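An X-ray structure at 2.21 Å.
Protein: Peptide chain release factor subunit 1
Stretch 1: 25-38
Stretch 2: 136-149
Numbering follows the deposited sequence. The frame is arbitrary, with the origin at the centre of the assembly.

Stretch 1 25-38: ELMGQKNAVRDFFK
Stretch 2 136-149: VVFVSTDFDEGSQL

How do the two backbones lie against each other? Residues 25-38 form one unbroken stretch of α-helix, with phi and psi near -62° and -43° and i to i+4 hydrogen bonds such as Gln29 N to Glu25 O at 2.8 Å and Phe37 N to Val33 O at 2.9 Å. The second stretch ends a β-strand at Val139, turns through Ser140 to Phe143, and enters a helix at Asp144, with Phe143 as N-cap residue. The first helix crosses the strand almost perpendicularly, at -101° with an axis separation of 8.2 Å, and the second helix at 57° and 9.3 Å. Two CA pairs set the register: Gln29 CA lies 5.7 Å from Val139 CA, and Val33 CA lies 6.2 Å from Glu145 CA, so one helical turn spans the path from strand to helix.

What anchors the first turns of the helix? Leu26 (chi1 -88°, chi2 -74°) has a CA-to-CB bond that points sideways, yet its end reaches in, placing Leu26 CD1 3.6 Å from Phe143 CE1 in an apolar contact. The CA-to-CB bond of Gln29 points toward the other stretch, and the side chain adopts an m, t rotamer with chi3 at 19°. This extended side chain carries Gln29 OE1 to the end of the strand, where it accepts a hydrogen bond from Ser140 N at 3.0 Å with a nearly straight angle of 165°. The amide oxygen thus satisfies a backbone NH just where the strand gives way to the turn, while Gln29 CG packs 3.1 Å from Phe138 O.

How is the Phe143 ring held? The CA-to-CB bond of Phe143 points toward the helix, with chi1 at 58° (p) and chi2 at -68°. Lys30, in an m, t, t, t rotamer, lays its aliphatic portion over one face of the ring: Lys30 CG is 4.0 Å from the Phe143 ring centroid and 24° off the normal, a CH-pi contact. Next along the helix, Ala32 CB lies 4.0 Å from Val137 CG1 on the strand. At the ring edge, Val33 CG2 approaches Phe143 CE2 at 4.0 Å. Val33 (t) is buried, and the same methyl, Val33 CG2, lies 3.7 Å from Val139 CG2, joining ring and strand in one apolar cluster; Val137 and Val139 are both t.

Where does the second helix lock in? The side chain of Glu145 (m, p, chi3 -79°) sits as a knob among Lys30, Val33, Arg34 and Phe37. Glu145 CB, a methylene carbon, is 3.6 Å from Val33 CG1, while the charged end meets Arg34: Arg34 NH1 and Glu145 OE2 form a salt bridge at 2.9 Å, with the carboxylate oxygen near the guanidinium plane. Arg34 starts sideways (chi1 -65°, chi2 133°, chi3 105°) and bends so that its end comes nearer. Farther along, Phe37 (chi1 -74°, chi2 -41°) offers its ring edge to Glu145, Phe37 CE2 to Glu145 CB at 4.3 Å, and Phe37 CZ approaches Gln148 OE1 at 4.1 Å.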

ATOM      1  N   GLU A  25      -8.630  -8.733 -11.003  1.00 50.86           N
ATOM      2  CA  GLU A  25      -7.192  -8.823 -11.219  1.00 62.42           C
ATOM      3  C   GLU A  25      -6.678 -10.136 -10.673  1.00 47.04           C
ATOM      4  O   GLU A  25      -6.106 -10.936 -11.406  1.00 73.85           O
ATOM      5  CB  GLU A  25      -6.454  -7.673 -10.533  1.00 82.14           C
ATOM      6  CG  GLU A  25      -6.824  -6.304 -11.045  1.00143.05           C
ATOM      7  CD  GLU A  25      -6.347  -6.079 -12.458  1.00 72.40           C
ATOM      8  OE1 GLU A  25      -5.239  -6.553 -12.786  1.00136.36           O
ATOM      9  OE2 GLU A  25      -7.076  -5.429 -13.237  1.00180.93           O
ATOM     10  N   LEU A  26      -6.889 -10.352  -9.379  1.00 54.16           N
ATOM     11  CA  LEU A  26      -6.380 -11.545  -8.714  1.00 66.43           C
ATOM     12  C   LEU A  26      -6.960 -12.823  -9.299  1.00 46.14           C
ATOM     13  O   LEU A  26      -6.321 -13.875  -9.254  1.00 65.29           O
ATOM     14  CB  LEU A  26      -6.619 -11.479  -7.205  1.00 53.30           C
ATOM     15  CG  LEU A  26      -5.508 -10.791  -6.409  1.00100.02           C
ATOM     16  CD1 LEU A  26      -4.283 -11.695  -6.319  1.00 78.35           C
ATOM     17  CD2 LEU A  26      -5.146  -9.428  -7.007  1.00104.44           C
HETATM   18  N   MSE A  27      -8.167 -12.734  -9.849  1.00 64.93           N
HETATM   19  CA  MSE A  27      -8.736 -13.869 -10.561  1.00 76.28           C
HETATM   20  C   MSE A  27      -7.881 -14.189 -11.790  1.00 45.02           C
HETATM   21  O   MSE A  27      -7.585 -15.354 -12.066  1.00 59.28           O
HETATM   22  CB  MSE A  27     -10.189 -13.601 -10.953  1.00 58.35           C
HETATM   23  CG  MSE A  27     -11.164 -13.647  -9.783  1.00 62.13           C
HETATM   24 SE   MSE A  27     -13.034 -13.604 -10.358  0.56 53.25          SE
HETATM   25  CE  MSE A  27     -13.824 -13.084  -8.652  1.00 63.97           C
ATOM     26  N   GLY A  28      -7.469 -13.150 -12.513  1.00 56.74           N
ATOM     27  CA  GLY A  28      -6.582 -13.310 -13.655  1.00 39.18           C
ATOM     28  C   GLY A  28      -5.181 -13.746 -13.254  1.00 39.44           C
ATOM     29  O   GLY A  28      -4.572 -14.582 -13.923  1.00156.64           O
ATOM     30  N   GLN A  29      -4.675 -13.193 -12.153  1.00127.31           N
ATOM     31  CA  GLN A  29      -3.349 -13.542 -11.642  1.00 45.40           C
ATOM     32  C   GLN A  29      -3.276 -14.993 -11.161  1.00 53.78           C
ATOM     33  O   GLN A  29      -2.262 -15.662 -11.351  1.00102.93           O
ATOM     34  CB  GLN A  29      -2.934 -12.603 -10.504  1.00 50.71           C
ATOM     35  CG  GLN A  29      -2.845 -11.131 -10.880  1.00 48.57           C
ATOM     36  CD  GLN A  29      -2.290 -10.282  -9.746  1.00 50.54           C
ATOM     37  OE1 GLN A  29      -1.655 -10.801  -8.827  1.00 61.64           O
ATOM     38  NE2 GLN A  29      -2.528  -8.975  -9.806  1.00 56.46           N
ATOM     39  N   LYS A  30      -4.344 -15.466 -10.523  1.00 57.49           N
ATOM     40  CA  LYS A  30      -4.418 -16.853 -10.079  1.00 54.11           C
ATOM     41  C   LYS A  30      -4.414 -17.798 -11.268  1.00 37.17           C
ATOM     42  O   LYS A  30      -3.472 -18.564 -11.455  1.00 89.25           O
ATOM     43  CB  LYS A  30      -5.678 -17.093  -9.247  1.00 66.83           C
ATOM     44  CG  LYS A  30      -5.582 -16.612  -7.811  1.00 86.11           C
ATOM     45  CD  LYS A  30      -6.797 -17.066  -7.009  1.00181.83           C
ATOM     46  CE  LYS A  30      -6.673 -16.700  -5.535  1.00 75.93           C
ATOM     47  NZ  LYS A  30      -7.731 -17.364  -4.720  1.00118.83           N
ATOM     48  N   ASN A  31      -5.479 -17.742 -12.065  1.00 64.41           N
ATOM     49  CA  ASN A  31      -5.615 -18.593 -13.245  1.00 72.52           C
ATOM     50  C   ASN A  31      -4.358 -18.623 -14.102  1.00 97.81           C
ATOM     51  O   ASN A  31      -4.051 -19.637 -14.725  1.00 58.48           O
ATOM     52  CB  ASN A  31      -6.803 -18.149 -14.100  1.00 81.63           C
ATOM     53  CG  ASN A  31      -8.131 -18.382 -13.416  1.00117.60           C
ATOM     54  OD1 ASN A  31      -9.182 -17.973 -13.914  1.00 64.68           O
ATOM     55  ND2 ASN A  31      -8.093 -19.041 -12.263  1.00 63.04           N
ATOM     56  N   ALA A  32      -3.632 -17.510 -14.128  1.00 82.67           N
ATOM     57  CA  ALA A  32      -2.416 -17.411 -14.927  1.00 63.90           C
ATOM     58  C   ALA A  32      -1.270 -18.252 -14.353  1.00122.06           C
ATOM     59  O   ALA A  32      -0.603 -18.982 -15.091  1.00 65.76           O
ATOM     60  CB  ALA A  32      -1.999 -15.961 -15.082  1.00 64.41           C
ATOM     61  N   VAL A  33      -1.037 -18.144 -13.045  1.00 51.70           N
ATOM     62  CA  VAL A  33      -0.032 -18.973 -12.398  1.00 45.16           C
ATOM     63  C   VAL A  33      -0.421 -20.434 -12.584  1.00 49.83           C
ATOM     64  O   VAL A  33       0.407 -21.279 -12.926  1.00 92.28           O
ATOM     65  CB  VAL A  33       0.112 -18.655 -10.892  1.00 51.44           C
ATOM     66  CG1 VAL A  33       1.225 -19.495 -10.288  1.00 45.49           C
ATOM     67  CG2 VAL A  33       0.391 -17.171 -10.671  1.00 42.42           C
ATOM     68  N   ARG A  34      -1.702 -20.713 -12.372  1.00 57.42           N
ATOM     69  CA  ARG A  34      -2.237 -22.064 -12.493  1.00146.53           C
ATOM     70  C   ARG A  34      -2.055 -22.614 -13.911  1.00145.00           C
ATOM     71  O   ARG A  34      -1.664 -23.770 -14.094  1.00 71.46           O
ATOM     72  CB  ARG A  34      -3.711 -22.086 -12.055  1.00119.55           C
ATOM     73  CG  ARG A  34      -3.906 -21.758 -10.567  1.00131.77           C
ATOM     74  CD  ARG A  34      -5.009 -20.733 -10.322  1.00 87.48           C
ATOM     75  NE  ARG A  34      -6.242 -21.304  -9.788  1.00137.42           N
ATOM     76  CZ  ARG A  34      -6.505 -21.429  -8.492  1.00 57.00           C
ATOM     77  NH1 ARG A  34      -5.612 -21.039  -7.591  1.00 60.14           N
ATOM     78  NH2 ARG A  34      -7.657 -21.951  -8.094  1.00 97.67           N
ATOM     79  N   ASP A  35      -2.322 -21.778 -14.911  1.00109.18           N
ATOM     80  CA  ASP A  35      -2.139 -22.178 -16.302  1.00115.90           C
ATOM     81  C   ASP A  35      -0.656 -22.426 -16.616  1.00 80.48           C
ATOM     82  O   ASP A  35      -0.322 -23.280 -17.438  1.00 62.86           O
ATOM     83  CB  ASP A  35      -2.771 -21.153 -17.259  1.00 48.41           C
ATOM     84  CG  ASP A  35      -4.306 -21.177 -17.225  1.00 69.28           C
ATOM     85  OD1 ASP A  35      -4.888 -22.000 -16.485  1.00 94.71           O
ATOM     86  OD2 ASP A  35      -4.932 -20.368 -17.943  1.00105.85           O
ATOM     87  N   PHE A  36       0.229 -21.693 -15.945  1.00 42.84           N
ATOM     88  CA  PHE A  36       1.654 -21.970 -16.043  1.00 40.57           C
ATOM     89  C   PHE A  36       1.954 -23.341 -15.467  1.00 80.97           C
ATOM     90  O   PHE A  36       2.672 -24.141 -16.070  1.00 80.68           O
ATOM     91  CB  PHE A  36       2.473 -20.935 -15.289  1.00 34.93           C
ATOM     92  CG  PHE A  36       3.870 -21.390 -14.976  1.00 42.33           C
ATOM     93  CD1 PHE A  36       4.802 -21.549 -15.985  1.00 65.50           C
ATOM     94  CD2 PHE A  36       4.254 -21.650 -13.677  1.00 47.84           C
ATOM     95  CE1 PHE A  36       6.088 -21.962 -15.702  1.00 61.54           C
ATOM     96  CE2 PHE A  36       5.541 -22.060 -13.391  1.00 58.33           C
ATOM     97  CZ  PHE A  36       6.455 -22.219 -14.407  1.00 60.70           C
ATOM     98  N   PHE A  37       1.403 -23.594 -14.284  1.00 99.91           N
ATOM     99  CA  PHE A  37       1.552 -24.879 -13.616  1.00 97.60           C
ATOM    100  C   PHE A  37       1.001 -26.017 -14.487  1.00 70.82           C
ATOM    101  O   PHE A  37       1.672 -27.024 -14.707  1.00 88.29           O
ATOM    102  CB  PHE A  37       0.844 -24.866 -12.252  1.00 62.85           C
ATOM    103  CG  PHE A  37       1.567 -24.078 -11.174  1.00 80.44           C
ATOM    104  CD1 PHE A  37       2.948 -24.140 -11.043  1.00108.57           C
ATOM    105  CD2 PHE A  37       0.853 -23.311 -10.263  1.00 69.87           C
ATOM    106  CE1 PHE A  37       3.604 -23.428 -10.042  1.00 47.31           C
ATOM    107  CE2 PHE A  37       1.502 -22.600  -9.259  1.00 63.33           C
ATOM    108  CZ  PHE A  37       2.880 -22.658  -9.151  1.00 51.64           C
ATOM    109  N   LYS A  38      -0.217 -25.845 -14.993  1.00 60.55           N
ATOM    110  CA  LYS A  38      -0.874 -26.876 -15.795  1.00 47.24           C
ATOM    111  C   LYS A  38      -0.115 -27.190 -17.084  1.00 50.15           C
ATOM    112  O   LYS A  38      -0.211 -28.296 -17.612  1.00 61.51           O
ATOM    113  CB  LYS A  38      -2.311 -26.464 -16.118  1.00 77.18           C
ATOM    114  CG  LYS A  38      -3.235 -26.458 -14.901  1.00145.51           C
ATOM    115  CD  LYS A  38      -4.463 -25.561 -15.100  1.00104.49           C
ATOM    116  CE  LYS A  38      -5.489 -26.181 -16.035  1.00 52.20           C
ATOM    117  NZ  LYS A  38      -6.649 -25.274 -16.233  1.00 63.62           N
ATOM    118  N   VAL A 136       1.554  -9.687 -20.780  1.00127.56           N
ATOM    119  CA  VAL A 136       2.264  -9.391 -19.534  1.00 86.58           C
ATOM    120  C   VAL A 136       1.350  -9.456 -18.301  1.00 62.86           C
ATOM    121  O   VAL A 136       0.432  -8.646 -18.155  1.00 45.79           O
ATOM    122  CB  VAL A 136       2.946  -8.005 -19.590  1.00138.95           C
ATOM    123  CG1 VAL A 136       4.000  -7.891 -18.499  1.00 75.02           C
ATOM    124  CG2 VAL A 136       3.571  -7.773 -20.961  1.00103.25           C
ATOM    125  N   VAL A 137       1.619 -10.426 -17.426  1.00 40.34           N
ATOM    126  CA  VAL A 137       0.855 -10.630 -16.192  1.00 56.15           C
ATOM    127  C   VAL A 137       1.724 -10.462 -14.941  1.00143.58           C
ATOM    128  O   VAL A 137       2.850 -10.958 -14.888  1.00 64.14           O
ATOM    129  CB  VAL A 137       0.237 -12.042 -16.138  1.00 47.32           C
ATOM    130  CG1 VAL A 137      -0.268 -12.341 -14.732  1.00 67.45           C
ATOM    131  CG2 VAL A 137      -0.878 -12.179 -17.161  1.00 53.07           C
ATOM    132  N   PHE A 138       1.192  -9.772 -13.933  1.00102.79           N
ATOM    133  CA  PHE A 138       1.903  -9.591 -12.670  1.00 71.59           C
ATOM    134  C   PHE A 138       1.288 -10.447 -11.572  1.00 48.43           C
ATOM    135  O   PHE A 138       0.111 -10.796 -11.640  1.00146.72           O
ATOM    136  CB  PHE A 138       1.914  -8.120 -12.265  1.00 61.39           C
ATOM    137  CG  PHE A 138       2.629  -7.231 -13.244  1.00 84.55           C
ATOM    138  CD1 PHE A 138       4.002  -7.047 -13.162  1.00106.52           C
ATOM    139  CD2 PHE A 138       1.930  -6.583 -14.248  1.00 43.33           C
ATOM    140  CE1 PHE A 138       4.666  -6.224 -14.068  1.00 45.17           C
ATOM    141  CE2 PHE A 138       2.584  -5.762 -15.158  1.00105.34           C
ATOM    142  CZ  PHE A 138       3.953  -5.582 -15.066  1.00 64.57           C
ATOM    143  N   VAL A 139       2.082 -10.791 -10.564  1.00 54.23           N
ATOM    144  CA  VAL A 139       1.607 -11.692  -9.526  1.00 45.48           C
ATOM    145  C   VAL A 139       2.000 -11.225  -8.128  1.00 96.90           C
ATOM    146  O   VAL A 139       3.152 -11.362  -7.719  1.00109.92           O
ATOM    147  CB  VAL A 139       2.111 -13.131  -9.750  1.00 70.67           C
ATOM    148  CG1 VAL A 139       1.678 -14.009  -8.611  1.00 62.96           C
ATOM    149  CG2 VAL A 139       1.588 -13.686 -11.063  1.00 45.95           C
ATOM    150  N   SER A 140       1.031 -10.679  -7.397  1.00151.45           N
ATOM    151  CA  SER A 140       1.268 -10.243  -6.030  1.00 95.38           C
ATOM    152  C   SER A 140       1.757 -11.425  -5.217  1.00 44.59           C
ATOM    153  O   SER A 140       1.426 -12.573  -5.506  1.00 62.70           O
ATOM    154  CB  SER A 140      -0.006  -9.686  -5.399  1.00 92.33           C
ATOM    155  OG  SER A 140      -0.800 -10.736  -4.878  1.00 66.38           O
ATOM    156  N   THR A 141       2.550 -11.126  -4.199  1.00 50.48           N
ATOM    157  CA  THR A 141       3.112 -12.143  -3.333  1.00 34.25           C
ATOM    158  C   THR A 141       2.147 -12.459  -2.198  1.00 91.27           C
ATOM    159  O   THR A 141       2.503 -12.371  -1.022  1.00157.40           O
ATOM    160  CB  THR A 141       4.417 -11.643  -2.724  1.00 62.45           C
ATOM    161  OG1 THR A 141       4.936 -12.626  -1.821  1.00138.49           O
ATOM    162  CG2 THR A 141       4.171 -10.330  -1.969  1.00 67.74           C
ATOM    163  N   ASP A 142       0.918 -12.820  -2.548  1.00 73.38           N
ATOM    164  CA  ASP A 142      -0.097 -13.074  -1.533  1.00 88.28           C
ATOM    165  C   ASP A 142      -0.579 -14.526  -1.552  1.00118.49           C
ATOM    166  O   ASP A 142      -0.202 -15.318  -0.686  1.00 89.18           O
ATOM    167  CB  ASP A 142      -1.268 -12.101  -1.685  1.00 52.35           C
ATOM    168  CG  ASP A 142      -0.831 -10.641  -1.616  1.00112.77           C
ATOM    169  OD1 ASP A 142       0.363 -10.378  -1.357  1.00102.24           O
ATOM    170  OD2 ASP A 142      -1.684  -9.751  -1.821  1.00 71.08           O
ATOM    171  N   PHE A 143      -1.407 -14.875  -2.535  1.00 68.28           N
ATOM    172  CA  PHE A 143      -1.882 -16.253  -2.661  1.00 56.24           C
ATOM    173  C   PHE A 143      -0.711 -17.196  -2.905  1.00 52.62           C
ATOM    174  O   PHE A 143       0.307 -16.796  -3.469  1.00 94.73           O
ATOM    175  CB  PHE A 143      -2.932 -16.385  -3.768  1.00 64.41           C
ATOM    176  CG  PHE A 143      -2.452 -15.955  -5.122  1.00 61.91           C
ATOM    177  CD1 PHE A 143      -2.177 -14.621  -5.387  1.00118.90           C
ATOM    178  CD2 PHE A 143      -2.293 -16.880  -6.140  1.00 97.41           C
ATOM    179  CE1 PHE A 143      -1.737 -14.222  -6.635  1.00 55.11           C
ATOM    180  CE2 PHE A 143      -1.857 -16.487  -7.390  1.00 62.96           C
ATOM    181  CZ  PHE A 143      -1.580 -15.158  -7.637  1.00 56.61           C
ATOM    182  N   ASP A 144      -0.845 -18.442  -2.467  1.00 48.45           N
ATOM    183  CA  ASP A 144       0.295 -19.348  -2.470  1.00135.68           C
ATOM    184  C   ASP A 144       0.924 -19.366  -3.854  1.00 60.41           C
ATOM    185  O   ASP A 144       2.133 -19.216  -3.999  1.00 73.22           O
ATOM    186  CB  ASP A 144      -0.117 -20.762  -2.043  1.00143.18           C
ATOM    187  CG  ASP A 144       1.040 -21.554  -1.450  1.00128.55           C
ATOM    188  OD1 ASP A 144       1.922 -20.935  -0.817  1.00111.23           O
ATOM    189  OD2 ASP A 144       1.064 -22.794  -1.611  1.00 77.31           O
ATOM    190  N   GLU A 145       0.085 -19.535  -4.867  1.00110.72           N
ATOM    191  CA  GLU A 145       0.537 -19.574  -6.246  1.00 55.31           C
ATOM    192  C   GLU A 145       1.503 -18.426  -6.503  1.00 57.26           C
ATOM    193  O   GLU A 145       2.636 -18.638  -6.933  1.00 48.69           O
ATOM    194  CB  GLU A 145      -0.664 -19.484  -7.189  1.00 53.04           C
ATOM    195  CG  GLU A 145      -1.767 -20.517  -6.926  1.00 91.77           C
ATOM    196  CD  GLU A 145      -2.607 -20.213  -5.689  1.00 70.85           C
ATOM    197  OE1 GLU A 145      -2.158 -20.492  -4.557  1.00 83.36           O
ATOM    198  OE2 GLU A 145      -3.735 -19.709  -5.850  1.00 81.05           O
ATOM    199  N   GLY A 146       1.049 -17.210  -6.218  1.00 66.96           N
ATOM    200  CA  GLY A 146       1.863 -16.021  -6.398  1.00121.13           C
ATOM    201  C   GLY A 146       3.032 -15.948  -5.438  1.00 87.55           C
ATOM    202  O   GLY A 146       3.980 -15.175  -5.626  1.00 71.96           O
ATOM    203  N   SER A 147       2.956 -16.763  -4.396  1.00 58.90           N
ATOM    204  CA  SER A 147       4.044 -16.871  -3.441  1.00 66.92           C
ATOM    205  C   SER A 147       5.109 -17.821  -3.983  1.00 77.35           C
ATOM    206  O   SER A 147       6.283 -17.465  -4.073  1.00 78.48           O
ATOM    207  CB  SER A 147       3.521 -17.347  -2.087  1.00 72.21           C
ATOM    208  OG  SER A 147       4.246 -16.738  -1.036  1.00 69.64           O
ATOM    209  N   GLN A 148       4.694 -19.025  -4.360  1.00 89.11           N
ATOM    210  CA  GLN A 148       5.611 -19.987  -4.960  1.00 66.59           C
ATOM    211  C   GLN A 148       6.292 -19.399  -6.189  1.00100.72           C
ATOM    212  O   GLN A 148       7.477 -19.631  -6.419  1.00 74.93           O
ATOM    213  CB  GLN A 148       4.883 -21.283  -5.318  1.00 62.03           C
ATOM    214  CG  GLN A 148       4.346 -22.031  -4.105  1.00144.24           C
ATOM    215  CD  GLN A 148       4.255 -23.532  -4.326  1.00163.19           C
ATOM    216  OE1 GLN A 148       3.903 -23.991  -5.414  1.00176.35           O
ATOM    217  NE2 GLN A 148       4.573 -24.304  -3.290  1.00 98.67           N
ATOM    218  N   LEU A 149       5.541 -18.630  -6.972  1.00 81.07           N
ATOM    219  CA  LEU A 149       6.101 -17.974  -8.147  1.00 91.99           C
ATOM    220  C   LEU A 149       7.446 -17.332  -7.816  1.00 79.76           C
ATOM    221  O   LEU A 149       8.431 -17.541  -8.528  1.00 66.00           O
ATOM    222  CB  LEU A 149       5.143 -16.916  -8.701  1.00 53.94           C
ATOM    223  CG  LEU A 149       5.549 -16.332 -10.059  1.00 58.52           C
ATOM    224  CD1 LEU A 149       5.353 -17.359 -11.171  1.00 37.69           C
ATOM    225  CD2 LEU A 149       4.783 -15.059 -10.365  1.00 44.17           C
TER